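Local coordinates for protein phosphoribosylaminoimidazole carboxylase (PDB 4JA0) that probably catalyses, as a bifunctional enzyme of purine biosynthesis, carboxylation of aminoimidazole ribonucleotide and then formation of SAICAR from the carboxylated product, at residues 197-200 against 204-207; 226-231 against 252-257; 309-314 against 337-342; 375-380 against 384-389. All blocks are in the same frame, centred on the assembly; numbering follows the deposited sequence.

Contact 1: 197-200 against 204-207. With SO4 (sulfate ion), chain H.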
# COMPACT_ATOMS: atom_id res chain seq x y z
N PHE A 197 8.68 52.28 14.35
CA PHE A 197 7.75 51.44 15.12
C PHE A 197 7.57 51.95 16.55
O PHE A 197 8.41 52.69 17.08
CB PHE A 197 8.25 49.99 15.21
CG PHE A 197 8.21 49.23 13.90
CD1 PHE A 197 9.36 49.09 13.13
CD2 PHE A 197 7.04 48.60 13.49
CE1 PHE A 197 9.33 48.36 11.94
CE2 PHE A 197 7.01 47.88 12.32
CZ PHE A 197 8.14 47.75 11.54
N GLY A 198 6.47 51.55 17.18
CA GLY A 198 6.23 51.86 18.58
C GLY A 198 5.62 50.65 19.25
O GLY A 198 5.21 49.71 18.56
N VAL A 199 5.54 50.65 20.58
CA VAL A 199 4.94 49.54 21.32
C VAL A 199 3.67 50.05 22.00
O VAL A 199 3.71 51.05 22.74
CB VAL A 199 5.92 48.94 22.38
CG1 VAL A 199 5.26 47.79 23.12
CG2 VAL A 199 7.21 48.49 21.72
N ASP A 200 2.54 49.39 21.73
CA ASP A 200 1.25 49.84 22.26
C ASP A 200 1.11 49.48 23.72
O ASP A 200 2.02 48.88 24.29
CB ASP A 200 0.06 49.33 21.41
CG ASP A 200 -0.23 47.83 21.57
OD1 ASP A 200 0.42 47.13 22.40
OD2 ASP A 200 -1.12 47.33 20.84
N SER A 204 2.30 45.23 22.14
CA SER A 204 2.39 44.86 20.72
C SER A 204 3.12 45.91 19.87
O SER A 204 2.92 47.12 20.03
CB SER A 204 0.99 44.55 20.14
OG SER A 204 0.43 43.38 20.73
N ILE A 205 3.94 45.45 18.94
CA ILE A 205 4.69 46.37 18.09
C ILE A 205 3.88 46.82 16.88
O ILE A 205 3.47 46.01 16.05
CB ILE A 205 6.02 45.74 17.62
CG1 ILE A 205 6.90 45.43 18.83
CG2 ILE A 205 6.76 46.68 16.67
CD1 ILE A 205 8.26 44.87 18.45
N VAL A 206 3.65 48.13 16.78
CA VAL A 206 2.84 48.64 15.69
C VAL A 206 3.66 49.56 14.78
O VAL A 206 4.59 50.23 15.25
CB VAL A 206 1.55 49.36 16.21
CG1 VAL A 206 0.68 48.39 17.02
CG2 VAL A 206 1.93 50.53 17.06
N LEU A 207 3.34 49.56 13.49
CA LEU A 207 3.93 50.52 12.54
C LEU A 207 3.30 51.86 12.85
O LEU A 207 2.07 52.00 12.77
CB LEU A 207 3.64 50.10 11.11
CG LEU A 207 4.08 51.10 10.06
CD1 LEU A 207 5.59 51.14 9.96
CD2 LEU A 207 3.47 50.73 8.72
S SO4 H . 3.22 41.83 17.19
O1 SO4 H . 4.01 42.30 18.32
O2 SO4 H . 2.30 40.79 17.65
O3 SO4 H . 2.45 42.92 16.56
O4 SO4 H . 4.16 41.23 16.25

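Contact 2: 226-231 against 252-257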
# COMPACT_ATOMS: atom_id res chain seq x y z
N LEU A 226 13.64 61.75 -12.97
CA LEU A 226 12.26 62.18 -12.77
C LEU A 226 11.79 62.10 -11.31
O LEU A 226 10.59 62.19 -11.05
CB LEU A 226 11.31 61.36 -13.65
CG LEU A 226 11.49 61.52 -15.16
CD1 LEU A 226 10.66 60.50 -15.94
CD2 LEU A 226 11.13 62.92 -15.56
N MET A 227 12.74 61.93 -10.38
CA MET A 227 12.43 61.77 -8.94
C MET A 227 11.39 62.76 -8.42
O MET A 227 11.37 63.93 -8.81
CB MET A 227 13.70 61.81 -8.09
CG MET A 227 14.51 63.11 -8.17
SD MET A 227 15.98 63.14 -7.07
CE MET A 227 16.72 61.53 -7.34
N VAL A 228 10.53 62.30 -7.52
CA VAL A 228 9.39 63.10 -7.07
C VAL A 228 9.39 63.22 -5.55
O VAL A 228 8.45 63.76 -4.96
CB VAL A 228 8.05 62.48 -7.53
CG1 VAL A 228 6.98 63.54 -7.62
CG2 VAL A 228 8.20 61.85 -8.87
N ASP A 229 10.43 62.69 -4.93
CA ASP A 229 10.49 62.67 -3.47
C ASP A 229 11.24 63.88 -2.91
O ASP A 229 11.61 64.80 -3.63
CB ASP A 229 11.18 61.39 -3.00
CG ASP A 229 12.52 61.19 -3.66
OD1 ASP A 229 12.57 61.16 -4.91
OD2 ASP A 229 13.53 61.06 -2.92
N LYS A 230 11.48 63.84 -1.60
CA LYS A 230 12.20 64.88 -0.86
C LYS A 230 13.71 64.97 -1.22
O LYS A 230 14.44 65.79 -0.66
CB LYS A 230 12.00 64.61 0.64
CG LYS A 230 12.43 65.70 1.60
CD LYS A 230 12.68 65.10 2.97
CE LYS A 230 13.34 66.08 3.91
NZ LYS A 230 13.66 65.44 5.21
N GLN A 231 14.17 64.15 -2.16
CA GLN A 231 15.55 64.26 -2.61
C GLN A 231 15.72 65.53 -3.45
O GLN A 231 16.80 66.12 -3.49
CB GLN A 231 15.97 63.02 -3.41
CG GLN A 231 17.48 62.90 -3.62
CD GLN A 231 18.26 62.89 -2.30
OE1 GLN A 231 17.79 62.34 -1.30
NE2 GLN A 231 19.45 63.48 -2.30
N ALA A 252 2.18 66.95 -4.46
CA ALA A 252 0.75 66.93 -4.80
C ALA A 252 0.47 65.85 -5.84
O ALA A 252 -0.55 65.16 -5.76
CB ALA A 252 0.29 68.29 -5.30
N TRP A 253 1.39 65.70 -6.79
CA TRP A 253 1.26 64.67 -7.81
C TRP A 253 1.23 63.29 -7.17
O TRP A 253 0.43 62.44 -7.55
CB TRP A 253 2.39 64.77 -8.83
CG TRP A 253 2.27 63.77 -9.97
CD1 TRP A 253 1.47 63.88 -11.07
CD2 TRP A 253 2.98 62.54 -10.10
NE1 TRP A 253 1.63 62.78 -11.88
CE2 TRP A 253 2.56 61.94 -11.31
CE3 TRP A 253 3.92 61.87 -9.32
CZ2 TRP A 253 3.04 60.71 -11.75
CZ3 TRP A 253 4.40 60.65 -9.76
CH2 TRP A 253 3.96 60.09 -10.96
N VAL A 254 2.12 63.06 -6.21
CA VAL A 254 2.16 61.81 -5.49
C VAL A 254 0.89 61.56 -4.67
O VAL A 254 0.35 60.46 -4.69
CB VAL A 254 3.42 61.73 -4.59
CG1 VAL A 254 3.30 60.58 -3.60
CG2 VAL A 254 4.68 61.58 -5.44
N LYS A 255 0.41 62.58 -3.94
CA LYS A 255 -0.84 62.45 -3.18
C LYS A 255 -1.99 62.09 -4.11
O LYS A 255 -2.90 61.35 -3.74
CB LYS A 255 -1.18 63.73 -2.42
N ASP A 256 -1.93 62.63 -5.32
CA ASP A 256 -2.97 62.38 -6.31
C ASP A 256 -2.86 60.95 -6.86
O ASP A 256 -3.86 60.25 -7.01
CB ASP A 256 -2.89 63.43 -7.43
N GLN A 257 -1.63 60.50 -7.07
CA GLN A 257 -1.39 59.21 -7.68
C GLN A 257 -1.83 58.04 -6.80
O GLN A 257 -2.13 56.96 -7.30
CB GLN A 257 0.10 59.07 -7.98
CG GLN A 257 0.43 58.56 -9.36
CD GLN A 257 -0.02 59.48 -10.45
OE1 GLN A 257 -0.35 60.63 -10.20
NE2 GLN A 257 0.00 58.99 -11.68

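Contact 3: 309-314 against 337-342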
# COMPACT_ATOMS: atom_id res chain seq x y z
N GLU A 309 -24.86 19.50 -17.71
CA GLU A 309 -25.10 20.71 -16.92
C GLU A 309 -23.82 21.17 -16.22
O GLU A 309 -23.63 22.36 -15.96
CB GLU A 309 -26.24 20.48 -15.91
CG GLU A 309 -26.59 21.67 -14.99
CD GLU A 309 -27.27 22.87 -15.71
OE1 GLU A 309 -27.50 22.81 -16.94
OE2 GLU A 309 -27.59 23.88 -15.02
N THR A 310 -22.94 20.22 -15.91
CA THR A 310 -21.65 20.55 -15.35
C THR A 310 -20.86 21.49 -16.30
O THR A 310 -20.38 22.55 -15.89
CB THR A 310 -20.86 19.25 -15.05
OG1 THR A 310 -21.44 18.60 -13.92
CG2 THR A 310 -19.40 19.53 -14.76
N LEU A 311 -20.76 21.10 -17.57
CA LEU A 311 -20.13 21.94 -18.58
C LEU A 311 -20.88 23.25 -18.81
O LEU A 311 -20.26 24.29 -19.03
CB LEU A 311 -19.99 21.17 -19.90
CG LEU A 311 -19.06 19.95 -19.86
CD1 LEU A 311 -18.87 19.34 -21.25
CD2 LEU A 311 -17.72 20.30 -19.22
N ARG A 312 -22.21 23.20 -18.76
CA ARG A 312 -23.00 24.41 -18.99
C ARG A 312 -22.75 25.43 -17.86
O ARG A 312 -22.64 26.62 -18.11
CB ARG A 312 -24.50 24.08 -19.12
N ILE A 313 -22.60 24.95 -16.63
CA ILE A 313 -22.35 25.84 -15.51
C ILE A 313 -20.97 26.46 -15.62
O ILE A 313 -20.80 27.66 -15.43
CB ILE A 313 -22.50 25.12 -14.16
CG1 ILE A 313 -23.94 24.64 -13.98
CG2 ILE A 313 -22.07 26.02 -13.01
CD1 ILE A 313 -24.23 24.10 -12.60
N MET A 314 -19.99 25.65 -16.01
CA MET A 314 -18.64 26.18 -16.11
C MET A 314 -18.50 27.13 -17.31
O MET A 314 -17.68 28.05 -17.29
CB MET A 314 -17.61 25.07 -16.17
CG MET A 314 -17.41 24.52 -17.55
SD MET A 314 -15.72 24.64 -18.12
CE MET A 314 -16.01 24.66 -19.88
N GLY A 337 -12.92 17.09 -11.38
CA GLY A 337 -11.75 17.91 -11.63
C GLY A 337 -11.16 17.67 -13.00
O GLY A 337 -11.00 18.61 -13.77
N PRO A 338 -10.83 16.41 -13.32
CA PRO A 338 -10.27 16.09 -14.64
C PRO A 338 -11.18 16.43 -15.79
O PRO A 338 -10.67 16.80 -16.84
CB PRO A 338 -10.05 14.59 -14.57
CG PRO A 338 -9.71 14.36 -13.12
CD PRO A 338 -10.65 15.29 -12.37
N VAL A 339 -12.49 16.32 -15.60
CA VAL A 339 -13.40 16.69 -16.68
C VAL A 339 -13.41 18.21 -16.89
O VAL A 339 -13.36 18.67 -18.03
CB VAL A 339 -14.82 16.06 -16.48
CG1 VAL A 339 -15.89 16.84 -17.22
CG2 VAL A 339 -14.79 14.61 -16.95
N LEU A 340 -13.42 18.99 -15.81
CA LEU A 340 -13.25 20.45 -15.94
C LEU A 340 -11.96 20.78 -16.64
O LEU A 340 -11.92 21.57 -17.59
CB LEU A 340 -13.24 21.12 -14.57
CG LEU A 340 -14.60 21.21 -13.89
CD1 LEU A 340 -14.48 21.78 -12.49
CD2 LEU A 340 -15.52 22.07 -14.74
N SER A 341 -10.90 20.14 -16.19
CA SER A 341 -9.58 20.39 -16.70
C SER A 341 -9.55 20.15 -18.21
O SER A 341 -8.85 20.87 -18.95
CB SER A 341 -8.58 19.50 -15.96
OG SER A 341 -7.25 19.81 -16.31
N GLY A 342 -10.34 19.18 -18.67
CA GLY A 342 -10.38 18.85 -20.09
C GLY A 342 -11.22 19.80 -20.95
O GLY A 342 -11.09 19.82 -22.17

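Contact 4: 375-380 against 384-389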
# COMPACT_ATOMS: atom_id res chain seq x y z
N ALA A 375 -4.30 20.32 -11.16
CA ALA A 375 -3.33 20.20 -10.04
C ALA A 375 -4.06 19.74 -8.78
O ALA A 375 -5.26 20.01 -8.61
CB ALA A 375 -2.60 21.53 -9.77
N THR A 376 -3.34 19.09 -7.87
CA THR A 376 -3.96 18.47 -6.71
C THR A 376 -3.36 18.97 -5.39
O THR A 376 -2.12 19.18 -5.23
CB THR A 376 -3.89 16.93 -6.81
OG1 THR A 376 -4.58 16.49 -7.99
CG2 THR A 376 -4.53 16.28 -5.58
N VAL A 377 -4.27 19.19 -4.45
CA VAL A 377 -3.98 19.72 -3.13
C VAL A 377 -4.80 18.85 -2.16
O VAL A 377 -5.79 18.24 -2.58
CB VAL A 377 -4.41 21.21 -3.10
CG1 VAL A 377 -5.32 21.51 -1.92
CG2 VAL A 377 -3.22 22.14 -3.13
N ILE A 378 -4.42 18.77 -0.90
CA ILE A 378 -5.06 17.81 0.01
C ILE A 378 -5.81 18.41 1.22
O ILE A 378 -6.65 17.73 1.85
CB ILE A 378 -4.02 16.75 0.42
CG1 ILE A 378 -4.28 15.45 -0.33
CG2 ILE A 378 -3.97 16.51 1.93
CD1 ILE A 378 -3.32 14.37 0.13
N TYR A 379 -5.53 19.67 1.54
CA TYR A 379 -6.20 20.37 2.63
C TYR A 379 -6.96 21.59 2.12
O TYR A 379 -6.51 22.27 1.19
CB TYR A 379 -5.19 20.79 3.70
CG TYR A 379 -4.30 19.67 4.14
CD1 TYR A 379 -4.78 18.68 5.00
CD2 TYR A 379 -2.98 19.58 3.69
CE1 TYR A 379 -3.97 17.63 5.40
CE2 TYR A 379 -2.16 18.53 4.10
CZ TYR A 379 -2.67 17.56 4.95
OH TYR A 379 -1.87 16.51 5.36
N PRO A 380 -8.13 21.87 2.72
CA PRO A 380 -8.96 23.00 2.29
C PRO A 380 -8.26 24.35 2.38
O PRO A 380 -8.37 25.15 1.44
CB PRO A 380 -10.15 22.96 3.26
CG PRO A 380 -9.70 22.15 4.40
CD PRO A 380 -8.74 21.15 3.84
N ALA A 384 -7.33 27.10 -0.88
CA ALA A 384 -7.66 28.53 -0.94
C ALA A 384 -6.38 29.34 -1.18
O ALA A 384 -6.39 30.33 -1.91
CB ALA A 384 -8.35 28.97 0.34
N LEU A 385 -5.28 28.89 -0.58
CA LEU A 385 -3.99 29.53 -0.74
C LEU A 385 -3.48 29.43 -2.18
O LEU A 385 -2.95 30.40 -2.72
CB LEU A 385 -2.98 28.93 0.24
CG LEU A 385 -3.07 29.28 1.73
CD1 LEU A 385 -2.10 28.46 2.54
CD2 LEU A 385 -2.77 30.77 1.96
N MET A 386 -3.63 28.26 -2.80
CA MET A 386 -3.26 28.12 -4.21
C MET A 386 -4.06 29.10 -5.08
O MET A 386 -3.51 29.77 -5.95
CB MET A 386 -3.50 26.70 -4.71
CG MET A 386 -2.24 25.94 -5.06
SD MET A 386 -1.13 26.76 -6.23
CE MET A 386 -2.04 26.41 -7.73
N ALA A 387 -5.37 29.16 -4.84
CA ALA A 387 -6.25 30.08 -5.56
C ALA A 387 -5.81 31.52 -5.32
O ALA A 387 -5.76 32.34 -6.25
CB ALA A 387 -7.69 29.87 -5.13
N ALA A 388 -5.50 31.84 -4.07
CA ALA A 388 -5.01 33.17 -3.72
C ALA A 388 -3.70 33.52 -4.42
O ALA A 388 -3.56 34.60 -4.99
CB ALA A 388 -4.85 33.32 -2.22
N GLN A 389 -2.76 32.58 -4.42
CA GLN A 389 -1.47 32.80 -5.04
C GLN A 389 -1.61 33.04 -6.54
O GLN A 389 -0.86 33.83 -7.12
CB GLN A 389 -0.53 31.61 -4.76
CG GLN A 389 -0.01 31.56 -3.32
CD GLN A 389 0.61 30.21 -2.93
OE1 GLN A 389 0.43 29.19 -3.60
NE2 GLN A 389 1.33 30.20 -1.81

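Contact 1: 197-200 against 204-207
Ser204 N donates to Asp200 OD1 at 2.7 Å, reaching the carboxylate from above its plane. The Asp200 CG stands between the backbone N and the carbonyl carbon (chi1 72°), which swings the carboxylate back across the start of the turn. The main chains answer with Asp200 N to Ser204 O (2.9 Å), so two bonds close the hairpin at this end. With an alanine here the carboxylate is gone, which would probably leave Ser204 N without its acceptor and the turn freer to move. Further along, Gly198 and Val206 form the hydrogen-bonded antiparallel pair, Gly198 N to Val206 O at 3.0 Å and Val206 N to Gly198 O at 2.8 Å. The flanking non-hydrogen-bonded pairs, Phe197 with Leu207 and Val199 with Ile205, put four apolar side chains on one face. There Ile205 CG2 comes obliquely to Phe197 CD2 (3.7 Å), the two side chains crossing at about a right angle, while Val206 O lies at the ring edge. Ile205 N gives a nearly straight bond, 3.2 Å, to sulfate O1; the ion is probably from the crystallisation liquor. In the SAICAR synthetase part, Phe197 packs on helix 162-183 and edge-to-face with Trp101. Leu207 reaches Phe68 and Leu71 of helix 57-74, and backbone bonds from Phe197 and Val199 to Ile97 and Glu95 tie the hairpin into its antiparallel sheet.

Contact 2: 226-231 against 252-257
Val228 turns its side chain toward helix 241-257 and sets its two methyls against Trp253 and Val254, consecutive residues of that helix. CG1 is the branch that meets both: it lies 3.7 Å from Val254 CG2 and 3.9 Å from Trp253 CE3. Val228 CG2 comes to the same indole one atom further along, at Trp253 CZ3 (4.1 Å), so the valine fork touches the six-membered ring at two adjacent carbons. Val228 and Trp253 cross at about a right angle, and the CG1 methyl approaches the indole obliquely. Toward Val254 the relation is different, for the two valines lie alongside one another and point opposite ways, with Val254 CG2 also near Val228 CB. The Trp253 CG is anti to its own backbone N (chi1 -177°), which sends the indole off the helix, and chi2 near 80° turns its CE3/CZ3 side to Val228.

Beyond this valine the 226-231 loop turns toward helix 231-235. Asp229, pointing away from helix 241-257, accepts a weak capping bond at OD2 from Gln231 N. Lys230 forms a salt bridge with Asp46, and Val228 itself also packs on Pro220 of strand 216-220 and on Asn250.

No hydrogen bond or ion pair spans the two segments. What they share is apolar contact alone, methyl to methyl and methyl to indole, resting on dispersion and the exclusion of water, forces that fix distance more than direction; bonds to other parts of the chain also place the loop.

Contact 3: 309-314 against 337-342
Met314 and Leu340 join two helices of the parallel alpha/beta fold of the AIR carboxylase part: helix 307-317 leads from strand 296-300 to strand 323-329, and helix 336-343 from there to strand 348-350. The Met314-Leu340 pair is the closer half of the contact. Leu340 CD2 sits 3.9 Å from Met314 CB, and the two side chains pass side by side, running in opposing senses. Met314 CG is farther from that methyl, at 4.2 Å; chi1 of 84° and a bend at chi2 take the sulfur end elsewhere. Both residues also rest on Phe272 of strand 267-273, which places this half against the sheet.

The other half is looser. Leu311, partly exposed, leaves its helix at a slant to the neighbour and reaches Val339 with the end of a branch alone. This side adjoins another molecule: Thr307 of a second subunit packs on Leu311, and Ala303 of that subunit on Val339. The side-chain contacts between the two helices are apolar, no hydrogen bond spans them, and at the looser half the closest atoms, Leu311 CD2 and Val339 CG1, stand 4.4 Å apart.

Contact 4: 375-380 against 384-389
Pro380, bonded through its O to Ala384 across the contact, follows Tyr379, whose phenol ring carries Ile378 CG2 over the centre of one face. Strand, loop and helix here form the last beta-alpha unit of the parallel sheet in the AIR carboxylase part, with strand 375-376 at the border of the sheet within this chain. The tyrosine ring also makes a cation-pi contact with Arg332 of a fifth subunit. Tyr379 is the N-cap of helix 380-391, and Tyr379 O accepts a hydrogen bond from Ser382 OG.

Inside the bend, Val377 and Met386 both point toward the opposite segment, and the methyl CG2 of Val377 meets CG of Met386 at 4.4 Å, a light apolar touch. Thr376 makes backbone hydrogen bonds to a fourth subunit, and Met386 packs on Gly373 of that subunit, so the unit faces an oligomer interface. Pro380 and Ala384 lie against helix 279-291, at Ile285 and Ala288 among others.

The first turn of the helix is closed by a bond of 3.2 Å from Ala384 N to Pro380 O, the N-H coming in 20° off the plane of the carbonyl.

From the N terminus the four contacts follow in series; none nests in or crosses another. Contact 1 closes a three-residue turn, making the hairpin of strands 188-200 and 205-207. Contact 2 closes a longer loop of twenty residues, mostly helical, and ties the segment after strand 216-220 to helix 241-257; its centre is about 28 Å from that of contact 1. The chain then passes into the AIR carboxylase part. Contact 3 closes the span that includes strand 323-329, bringing together two helices that pack on the parallel sheet. Contact 4 spans the first turn of helix 380-391 and joins the end of strand 375-376 to it, its centre about 18 Å from that of contact 3, whereas contacts 1 and 3 lie about 49 Å apart between centres.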